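Local coordinates for protein chaperone SycD (Chlamydia pneumoniae, PDB 4NRH) that probably serves as a cytosolic type III secretion chaperone of the LcrH/SycD family, binds CopN and is thought to help direct translocator secretion, at residues Ser33-Tyr38 and Val82-Val87; Lys62-Gly67 and Ser94-Ser99. All blocks are in the same frame, centred on the assembly; numbering follows the deposited sequence.

Contact 1: residues Ser33-Tyr38 and Val82-Val87; sequences SYLEGY and VFRWLV
L35 and V87 meet where the short helix 31-35 comes up against helix 76-89, in a helical chaperone of the tetratricopeptide-repeat type. Before the leucine in the chain, Y34 faces other company: its ring packs on P28 and on A284 of the CopN chain, and its backbone is hydrogen-bonded to CopN. L35 reaches across. With CG anti to its own carbonyl carbon (chi1 -68°) and the chain extended to CD1 (chi2 172°), it spreads two methyl groups over the helix, an efficient use of a branched apolar residue at a buried site. From L35 to Y38 the backbone makes a type II turn, closed by the bond from Y38 N to L35 O at 3.2 Å. G37 takes the third place of that turn with a positive phi of 71°, which glycine adopts readily. Y38 then packs on P91 and on A284 of the CopN chain, so the turn also helps to build the face that meets CopN. L35 CD1 also rests 3.8 Å from R84 O, but the side chains meet through apolar atoms. R84 offers the aliphatic root of its chain, CB lying 4.0 Å from L35 CD1, while the guanidinium group leads away, the side chain touching E32. V87, beta-branched and compact, turns a single methyl to both prongs of the leucine: its CG1 is 3.7 Å from L35 CD2 and 3.8 Å from L35 CD1.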
ATOM      1  N   SER D  33     -13.821  -2.594   4.412  1.00 40.80           N
ATOM      2  CA  SER D  33     -14.113  -1.175   4.569  1.00 40.47           C
ATOM      3  C   SER D  33     -14.166  -0.490   3.208  1.00 41.90           C
ATOM      4  O   SER D  33     -14.954   0.429   2.988  1.00 37.35           O
ATOM      5  CB  SER D  33     -13.066  -0.507   5.461  1.00 45.94           C
ATOM      6  OG  SER D  33     -13.273   0.892   5.531  1.00 57.13           O
ATOM      7  N   TYR D  34     -13.305  -0.945   2.303  1.00 34.60           N
ATOM      8  CA  TYR D  34     -13.194  -0.383   0.963  1.00 42.18           C
ATOM      9  C   TYR D  34     -14.459  -0.617   0.134  1.00 41.65           C
ATOM     10  O   TYR D  34     -14.812   0.198  -0.717  1.00 37.69           O
ATOM     11  CB  TYR D  34     -11.968  -0.975   0.259  1.00 37.46           C
ATOM     12  CG  TYR D  34     -11.773  -0.541  -1.177  1.00 40.06           C
ATOM     13  CD1 TYR D  34     -11.087   0.627  -1.482  1.00 41.67           C
ATOM     14  CD2 TYR D  34     -12.241  -1.319  -2.229  1.00 41.47           C
ATOM     15  CE1 TYR D  34     -10.895   1.023  -2.790  1.00 37.71           C
ATOM     16  CE2 TYR D  34     -12.052  -0.933  -3.542  1.00 40.52           C
ATOM     17  CZ  TYR D  34     -11.379   0.241  -3.817  1.00 40.87           C
ATOM     18  OH  TYR D  34     -11.187   0.633  -5.123  1.00 44.00           O
ATOM     19  N   LEU D  35     -15.137  -1.732   0.390  1.00 36.25           N
ATOM     20  CA  LEU D  35     -16.300  -2.128  -0.400  1.00 33.98           C
ATOM     21  C   LEU D  35     -17.632  -1.733   0.241  1.00 42.55           C
ATOM     22  O   LEU D  35     -18.691  -1.934  -0.354  1.00 45.45           O
ATOM     23  CB  LEU D  35     -16.280  -3.637  -0.652  1.00 36.23           C
ATOM     24  CG  LEU D  35     -15.170  -4.157  -1.567  1.00 38.52           C
ATOM     25  CD1 LEU D  35     -15.147  -5.677  -1.577  1.00 36.15           C
ATOM     26  CD2 LEU D  35     -15.332  -3.607  -2.976  1.00 36.23           C
ATOM     27  N   GLU D  36     -17.580  -1.197   1.456  1.00 43.94           N
ATOM     28  CA  GLU D  36     -18.795  -0.827   2.183  1.00 48.52           C
ATOM     29  C   GLU D  36     -19.606   0.244   1.453  1.00 49.44           C
ATOM     30  O   GLU D  36     -19.078   1.291   1.079  1.00 42.84           O
ATOM     31  CB  GLU D  36     -18.441  -0.345   3.595  1.00 48.44           C
ATOM     32  CG  GLU D  36     -19.563  -0.500   4.618  1.00 58.92           C
ATOM     33  CD  GLU D  36     -20.677   0.517   4.447  1.00 71.98           C
ATOM     34  OE1 GLU D  36     -20.391   1.651   4.005  1.00 76.17           O
ATOM     35  OE2 GLU D  36     -21.840   0.184   4.758  1.00 75.89           O
ATOM     36  N   GLY D  37     -20.894  -0.030   1.261  1.00 53.85           N
ATOM     37  CA  GLY D  37     -21.799   0.917   0.635  1.00 48.19           C
ATOM     38  C   GLY D  37     -21.559   1.095  -0.852  1.00 49.18           C
ATOM     39  O   GLY D  37     -22.112   2.002  -1.475  1.00 53.93           O
ATOM     40  N   TYR D  38     -20.733   0.224  -1.421  1.00 47.70           N
ATOM     41  CA  TYR D  38     -20.367   0.319  -2.828  1.00 41.50           C
ATOM     42  C   TYR D  38     -21.410  -0.319  -3.738  1.00 41.52           C
ATOM     43  O   TYR D  38     -21.710  -1.507  -3.620  1.00 43.65           O
ATOM     44  CB  TYR D  38     -19.004  -0.335  -3.058  1.00 36.39           C
ATOM     45  CG  TYR D  38     -18.521  -0.305  -4.490  1.00 37.49           C
ATOM     46  CD1 TYR D  38     -18.585   0.859  -5.246  1.00 32.98           C
ATOM     47  CD2 TYR D  38     -17.983  -1.441  -5.081  1.00 38.98           C
ATOM     48  CE1 TYR D  38     -18.136   0.886  -6.555  1.00 39.66           C
ATOM     49  CE2 TYR D  38     -17.531  -1.424  -6.384  1.00 35.90           C
ATOM     50  CZ  TYR D  38     -17.609  -0.261  -7.118  1.00 44.78           C
ATOM     51  OH  TYR D  38     -17.157  -0.247  -8.417  1.00 48.95           O
ATOM     52  N   VAL D  82     -11.472 -14.270  -0.526  1.00 38.52           N
ATOM     53  CA  VAL D  82     -11.277 -14.445  -1.961  1.00 42.23           C
ATOM     54  C   VAL D  82     -12.268 -13.640  -2.802  1.00 42.95           C
ATOM     55  O   VAL D  82     -11.874 -12.952  -3.746  1.00 39.79           O
ATOM     56  CB  VAL D  82     -11.391 -15.934  -2.353  1.00 48.31           C
ATOM     57  CG1 VAL D  82     -11.384 -16.094  -3.866  1.00 38.72           C
ATOM     58  CG2 VAL D  82     -10.264 -16.736  -1.717  1.00 48.62           C
ATOM     59  N   PHE D  83     -13.549 -13.722  -2.454  1.00 39.58           N
ATOM     60  CA  PHE D  83     -14.591 -13.053  -3.229  1.00 40.11           C
ATOM     61  C   PHE D  83     -14.476 -11.530  -3.178  1.00 36.56           C
ATOM     62  O   PHE D  83     -14.788 -10.852  -4.155  1.00 41.18           O
ATOM     63  CB  PHE D  83     -15.980 -13.497  -2.758  1.00 39.67           C
ATOM     64  CG  PHE D  83     -16.272 -14.945  -3.028  1.00 40.99           C
ATOM     65  CD1 PHE D  83     -15.952 -15.509  -4.253  1.00 41.19           C
ATOM     66  CD2 PHE D  83     -16.874 -15.740  -2.067  1.00 42.05           C
ATOM     67  CE1 PHE D  83     -16.216 -16.841  -4.511  1.00 39.07           C
ATOM     68  CE2 PHE D  83     -17.140 -17.074  -2.319  1.00 41.19           C
ATOM     69  CZ  PHE D  83     -16.810 -17.624  -3.541  1.00 42.97           C
ATOM     70  N   ARG D  84     -14.036 -10.995  -2.043  1.00 33.57           N
ATOM     71  CA  ARG D  84     -13.796  -9.558  -1.933  1.00 33.49           C
ATOM     72  C   ARG D  84     -12.713  -9.099  -2.907  1.00 41.75           C
ATOM     73  O   ARG D  84     -12.832  -8.039  -3.519  1.00 44.60           O
ATOM     74  CB  ARG D  84     -13.416  -9.171  -0.501  1.00 41.14           C
ATOM     75  CG  ARG D  84     -14.564  -9.258   0.493  1.00 46.67           C
ATOM     76  CD  ARG D  84     -14.324  -8.342   1.683  1.00 41.63           C
ATOM     77  NE  ARG D  84     -15.479  -8.287   2.574  1.00 42.54           N
ATOM     78  CZ  ARG D  84     -15.481  -8.731   3.826  1.00 47.63           C
ATOM     79  NH1 ARG D  84     -14.381  -9.258   4.347  1.00 47.64           N
ATOM     80  NH2 ARG D  84     -16.582  -8.641   4.561  1.00 52.02           N
ATOM     81  N   TRP D  85     -11.655  -9.898  -3.040  1.00 35.24           N
ATOM     82  CA  TRP D  85     -10.597  -9.611  -4.005  1.00 32.24           C
ATOM     83  C   TRP D  85     -11.134  -9.628  -5.433  1.00 28.53           C
ATOM     84  O   TRP D  85     -10.794  -8.768  -6.245  1.00 43.90           O
ATOM     85  CB  TRP D  85      -9.447 -10.614  -3.865  1.00 32.74           C
ATOM     86  CG  TRP D  85      -8.441 -10.239  -2.818  1.00 35.07           C
ATOM     87  CD1 TRP D  85      -8.215 -10.876  -1.632  1.00 34.48           C
ATOM     88  CD2 TRP D  85      -7.522  -9.141  -2.865  1.00 36.16           C
ATOM     89  NE1 TRP D  85      -7.212 -10.242  -0.938  1.00 43.45           N
ATOM     90  CE2 TRP D  85      -6.770  -9.172  -1.674  1.00 37.40           C
ATOM     91  CE3 TRP D  85      -7.263  -8.132  -3.800  1.00 36.61           C
ATOM     92  CZ2 TRP D  85      -5.779  -8.237  -1.391  1.00 35.53           C
ATOM     93  CZ3 TRP D  85      -6.277  -7.204  -3.518  1.00 35.44           C
ATOM     94  CH2 TRP D  85      -5.547  -7.263  -2.323  1.00 41.73           C
ATOM     95  N   LEU D  86     -11.966 -10.622  -5.731  1.00 29.26           N
ATOM     96  CA  LEU D  86     -12.580 -10.748  -7.049  1.00 34.35           C
ATOM     97  C   LEU D  86     -13.458  -9.542  -7.358  1.00 33.22           C
ATOM     98  O   LEU D  86     -13.438  -9.011  -8.469  1.00 34.81           O
ATOM     99  CB  LEU D  86     -13.405 -12.030  -7.133  1.00 35.62           C
ATOM    100  CG  LEU D  86     -12.615 -13.326  -7.308  1.00 44.46           C
ATOM    101  CD1 LEU D  86     -13.543 -14.518  -7.193  1.00 33.04           C
ATOM    102  CD2 LEU D  86     -11.892 -13.331  -8.645  1.00 52.00           C
ATOM    103  N   VAL D  87     -14.230  -9.121  -6.363  1.00 27.74           N
ATOM    104  CA  VAL D  87     -15.099  -7.961  -6.498  1.00 39.74           C
ATOM    105  C   VAL D  87     -14.263  -6.692  -6.665  1.00 33.12           C
ATOM    106  O   VAL D  87     -14.632  -5.783  -7.409  1.00 33.91           O
ATOM    107  CB  VAL D  87     -16.039  -7.835  -5.273  1.00 41.38           C
ATOM    108  CG1 VAL D  87     -16.479  -6.399  -5.063  1.00 47.55           C
ATOM    109  CG2 VAL D  87     -17.241  -8.757  -5.429  1.00 39.76           C
TER

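Contact 2: residues Lys62-Gly67 and Ser94-Ser99; sequences KVYKEG and SKFWFS
Y64 has CG anti to its backbone N (chi1 -179°), which carries the ring away from helix 57-72 to the start of helix 94-106, where K95, F96 and S99 receive it. K95 takes the less common helical torsion, CG lodged between N and the carbonyl carbon (chi1 73°), and from there its straight chain runs across the tyrosine ring. K95 CE sits over one face, 3.9 Å from the centroid of the Y64 ring, a CH-pi contact that uses the long aliphatic part of lysine while NZ goes on to a salt bridge with E61. F96 approaches the same ring obliquely, and its CD1 comes within 3.7 Å of Y64 CD1. At the ring edge S99 OG stands 2.8 Å from Y64 OH. A small residue suits this place, since it leaves room for the phenol end; K95 O also lies 3.1 Å from S99 OG. Tyrosine thus offers an apolar ring to both lysine and phenylalanine. The two helical segments run nearly parallel, their axes 11.5 Å apart at an angle of 17°, consistent with the stacked helices of a tetratricopeptide-repeat protein. Helix 76-89 comes between them in sequence and packs on both: V82 and L86 touch V63, whereas F83 lies on S99 and V87 on W97.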
ATOM      1  N   LYS D  62     -10.234 -18.935 -12.274  1.00 47.03           N
ATOM      2  CA  LYS D  62      -9.443 -19.828 -11.434  1.00 56.05           C
ATOM      3  C   LYS D  62      -9.578 -19.433  -9.969  1.00 56.64           C
ATOM      4  O   LYS D  62      -9.748 -20.283  -9.096  1.00 54.07           O
ATOM      5  CB  LYS D  62      -7.966 -19.806 -11.836  1.00 56.85           C
ATOM      6  CG  LYS D  62      -7.655 -20.415 -13.192  1.00 58.25           C
ATOM      7  CD  LYS D  62      -6.168 -20.294 -13.494  1.00 63.72           C
ATOM      8  CE  LYS D  62      -5.810 -20.898 -14.842  1.00 63.46           C
ATOM      9  NZ  LYS D  62      -4.373 -20.681 -15.174  1.00 59.44           N
ATOM     10  N   VAL D  63      -9.504 -18.131  -9.716  1.00 48.02           N
ATOM     11  CA  VAL D  63      -9.638 -17.592  -8.369  1.00 46.13           C
ATOM     12  C   VAL D  63     -11.050 -17.823  -7.833  1.00 46.50           C
ATOM     13  O   VAL D  63     -11.235 -18.122  -6.652  1.00 40.74           O
ATOM     14  CB  VAL D  63      -9.306 -16.084  -8.336  1.00 45.21           C
ATOM     15  CG1 VAL D  63      -9.515 -15.521  -6.943  1.00 36.52           C
ATOM     16  CG2 VAL D  63      -7.870 -15.851  -8.786  1.00 50.76           C
ATOM     17  N   TYR D  64     -12.043 -17.692  -8.708  1.00 46.50           N
ATOM     18  CA  TYR D  64     -13.434 -17.915  -8.326  1.00 47.63           C
ATOM     19  C   TYR D  64     -13.655 -19.339  -7.826  1.00 43.75           C
ATOM     20  O   TYR D  64     -14.343 -19.554  -6.828  1.00 43.97           O
ATOM     21  CB  TYR D  64     -14.374 -17.625  -9.496  1.00 35.97           C
ATOM     22  CG  TYR D  64     -15.834 -17.821  -9.152  1.00 44.01           C
ATOM     23  CD1 TYR D  64     -16.459 -17.012  -8.213  1.00 45.77           C
ATOM     24  CD2 TYR D  64     -16.585 -18.820  -9.760  1.00 44.86           C
ATOM     25  CE1 TYR D  64     -17.792 -17.186  -7.891  1.00 50.32           C
ATOM     26  CE2 TYR D  64     -17.920 -19.002  -9.445  1.00 43.35           C
ATOM     27  CZ  TYR D  64     -18.518 -18.183  -8.510  1.00 49.75           C
ATOM     28  OH  TYR D  64     -19.844 -18.358  -8.190  1.00 49.64           O
ATOM     29  N   LYS D  65     -13.080 -20.306  -8.534  1.00 39.81           N
ATOM     30  CA  LYS D  65     -13.184 -21.707  -8.142  1.00 46.91           C
ATOM     31  C   LYS D  65     -12.521 -21.946  -6.788  1.00 44.81           C
ATOM     32  O   LYS D  65     -13.016 -22.730  -5.980  1.00 49.69           O
ATOM     33  CB  LYS D  65     -12.568 -22.613  -9.209  1.00 50.09           C
ATOM     34  CG  LYS D  65     -13.413 -22.733 -10.470  1.00 57.79           C
ATOM     35  CD  LYS D  65     -12.744 -23.610 -11.514  1.00 55.39           C
ATOM     36  CE  LYS D  65     -12.529 -25.019 -10.990  1.00 62.29           C
ATOM     37  NZ  LYS D  65     -11.760 -25.857 -11.951  1.00 72.34           N
ATOM     38  N   GLU D  66     -11.398 -21.272  -6.552  1.00 40.50           N
ATOM     39  CA  GLU D  66     -10.700 -21.370  -5.273  1.00 46.51           C
ATOM     40  C   GLU D  66     -11.592 -20.908  -4.126  1.00 46.49           C
ATOM     41  O   GLU D  66     -11.645 -21.543  -3.072  1.00 49.59           O
ATOM     42  CB  GLU D  66      -9.410 -20.545  -5.296  1.00 43.05           C
ATOM     43  CG  GLU D  66      -8.373 -21.029  -6.294  1.00 49.77           C
ATOM     44  CD  GLU D  66      -7.068 -20.260  -6.194  1.00 57.64           C
ATOM     45  OE1 GLU D  66      -7.110 -19.055  -5.872  1.00 54.79           O
ATOM     46  OE2 GLU D  66      -6.002 -20.860  -6.442  1.00 71.77           O
ATOM     47  N   GLY D  67     -12.289 -19.797  -4.340  1.00 43.38           N
ATOM     48  CA  GLY D  67     -13.209 -19.268  -3.350  1.00 46.80           C
ATOM     49  C   GLY D  67     -14.425 -20.161  -3.217  1.00 52.30           C
ATOM     50  O   GLY D  67     -14.955 -20.353  -2.122  1.00 53.45           O
ATOM     51  N   SER D  94     -21.700 -10.485 -11.479  1.00 39.33           N
ATOM     52  CA  SER D  94     -22.755 -10.676 -10.488  1.00 41.52           C
ATOM     53  C   SER D  94     -22.549 -11.895  -9.589  1.00 38.37           C
ATOM     54  O   SER D  94     -22.923 -11.873  -8.417  1.00 38.50           O
ATOM     55  CB  SER D  94     -24.112 -10.786 -11.186  1.00 32.81           C
ATOM     56  OG  SER D  94     -24.144 -11.901 -12.058  1.00 34.47           O
ATOM     57  N   LYS D  95     -21.956 -12.953 -10.135  1.00 33.95           N
ATOM     58  CA  LYS D  95     -21.745 -14.171  -9.359  1.00 41.53           C
ATOM     59  C   LYS D  95     -20.670 -13.982  -8.289  1.00 42.29           C
ATOM     60  O   LYS D  95     -20.626 -14.728  -7.312  1.00 47.89           O
ATOM     61  CB  LYS D  95     -21.389 -15.346 -10.274  1.00 39.30           C
ATOM     62  CG  LYS D  95     -19.992 -15.311 -10.862  1.00 42.77           C
ATOM     63  CD  LYS D  95     -19.759 -16.539 -11.730  1.00 44.82           C
ATOM     64  CE  LYS D  95     -18.338 -16.590 -12.264  1.00 40.32           C
ATOM     65  NZ  LYS D  95     -18.113 -17.792 -13.114  1.00 35.69           N
ATOM     66  N   PHE D  96     -19.804 -12.988  -8.473  1.00 37.78           N
ATOM     67  CA  PHE D  96     -18.805 -12.663  -7.457  1.00 40.49           C
ATOM     68  C   PHE D  96     -19.494 -12.112  -6.214  1.00 34.06           C
ATOM     69  O   PHE D  96     -19.230 -12.551  -5.096  1.00 37.84           O
ATOM     70  CB  PHE D  96     -17.783 -11.647  -7.978  1.00 29.88           C
ATOM     71  CG  PHE D  96     -16.865 -12.184  -9.044  1.00 34.47           C
ATOM     72  CD1 PHE D  96     -16.888 -13.523  -9.401  1.00 31.48           C
ATOM     73  CD2 PHE D  96     -15.964 -11.343  -9.680  1.00 31.28           C
ATOM     74  CE1 PHE D  96     -16.042 -14.010 -10.381  1.00 30.38           C
ATOM     75  CE2 PHE D  96     -15.115 -11.825 -10.660  1.00 30.43           C
ATOM     76  CZ  PHE D  96     -15.153 -13.160 -11.010  1.00 32.33           C
ATOM     77  N   TRP D  97     -20.384 -11.148  -6.425  1.00 35.80           N
ATOM     78  CA  TRP D  97     -21.171 -10.564  -5.346  1.00 37.87           C
ATOM     79  C   TRP D  97     -22.109 -11.580  -4.700  1.00 43.81           C
ATOM     80  O   TRP D  97     -22.316 -11.562  -3.486  1.00 46.18           O
ATOM     81  CB  TRP D  97     -21.985  -9.379  -5.867  1.00 38.48           C
ATOM     82  CG  TRP D  97     -21.196  -8.125  -6.069  1.00 35.86           C
ATOM     83  CD1 TRP D  97     -20.710  -7.641  -7.249  1.00 35.20           C
ATOM     84  CD2 TRP D  97     -20.826  -7.175  -5.064  1.00 45.42           C
ATOM     85  NE1 TRP D  97     -20.051  -6.454  -7.038  1.00 39.56           N
ATOM     86  CE2 TRP D  97     -20.107  -6.147  -5.703  1.00 43.68           C
ATOM     87  CE3 TRP D  97     -21.029  -7.097  -3.682  1.00 49.60           C
ATOM     88  CZ2 TRP D  97     -19.595  -5.052  -5.011  1.00 42.77           C
ATOM     89  CZ3 TRP D  97     -20.516  -6.013  -2.996  1.00 50.72           C
ATOM     90  CH2 TRP D  97     -19.806  -5.006  -3.660  1.00 48.58           C
ATOM     91  N   PHE D  98     -22.679 -12.460  -5.517  1.00 41.45           N
ATOM     92  CA  PHE D  98     -23.652 -13.433  -5.035  1.00 34.67           C
ATOM     93  C   PHE D  98     -22.980 -14.445  -4.114  1.00 38.69           C
ATOM     94  O   PHE D  98     -23.496 -14.766  -3.043  1.00 43.69           O
ATOM     95  CB  PHE D  98     -24.327 -14.149  -6.208  1.00 33.06           C
ATOM     96  CG  PHE D  98     -25.713 -14.648  -5.901  1.00 46.12           C
ATOM     97  CD1 PHE D  98     -26.268 -14.479  -4.643  1.00 44.21           C
ATOM     98  CD2 PHE D  98     -26.460 -15.290  -6.875  1.00 56.32           C
ATOM     99  CE1 PHE D  98     -27.542 -14.938  -4.362  1.00 51.24           C
ATOM    100  CE2 PHE D  98     -27.735 -15.753  -6.600  1.00 52.14           C
ATOM    101  CZ  PHE D  98     -28.276 -15.575  -5.343  1.00 49.33           C
ATOM    102  N   SER D  99     -21.825 -14.944  -4.541  1.00 32.08           N
ATOM    103  CA  SER D  99     -21.059 -15.889  -3.740  1.00 41.44           C
ATOM    104  C   SER D  99     -20.503 -15.220  -2.487  1.00 40.75           C
ATOM    105  O   SER D  99     -20.365 -15.858  -1.443  1.00 45.89           O
ATOM    106  CB  SER D  99     -19.926 -16.494  -4.570  1.00 45.12           C
ATOM    107  OG  SER D  99     -20.438 -17.285  -5.629  1.00 40.68           O
TER

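How the contacts relate
From the N terminus, the chain first lays down 33-38 and then 62-67; it goes on to 82-87, which completes contact 1 after 43 intervening residues, and to 94-99, which completes contact 2 after 26. The two loops therefore cross rather than nest. Helix 76-89 lies at the crossing, following helix 57-72 and preceding helix 94-106. Contact 1 brings the N-terminal region onto this middle helix, and contact 2 joins the helices before and after it. Their centres are 12 Å apart, and they meet directly, F83 CZ being 3.5 Å from G67 C. Together they unite the CopN-binding N-terminal region with the consecutive helices 57-72, 76-89 and 94-106.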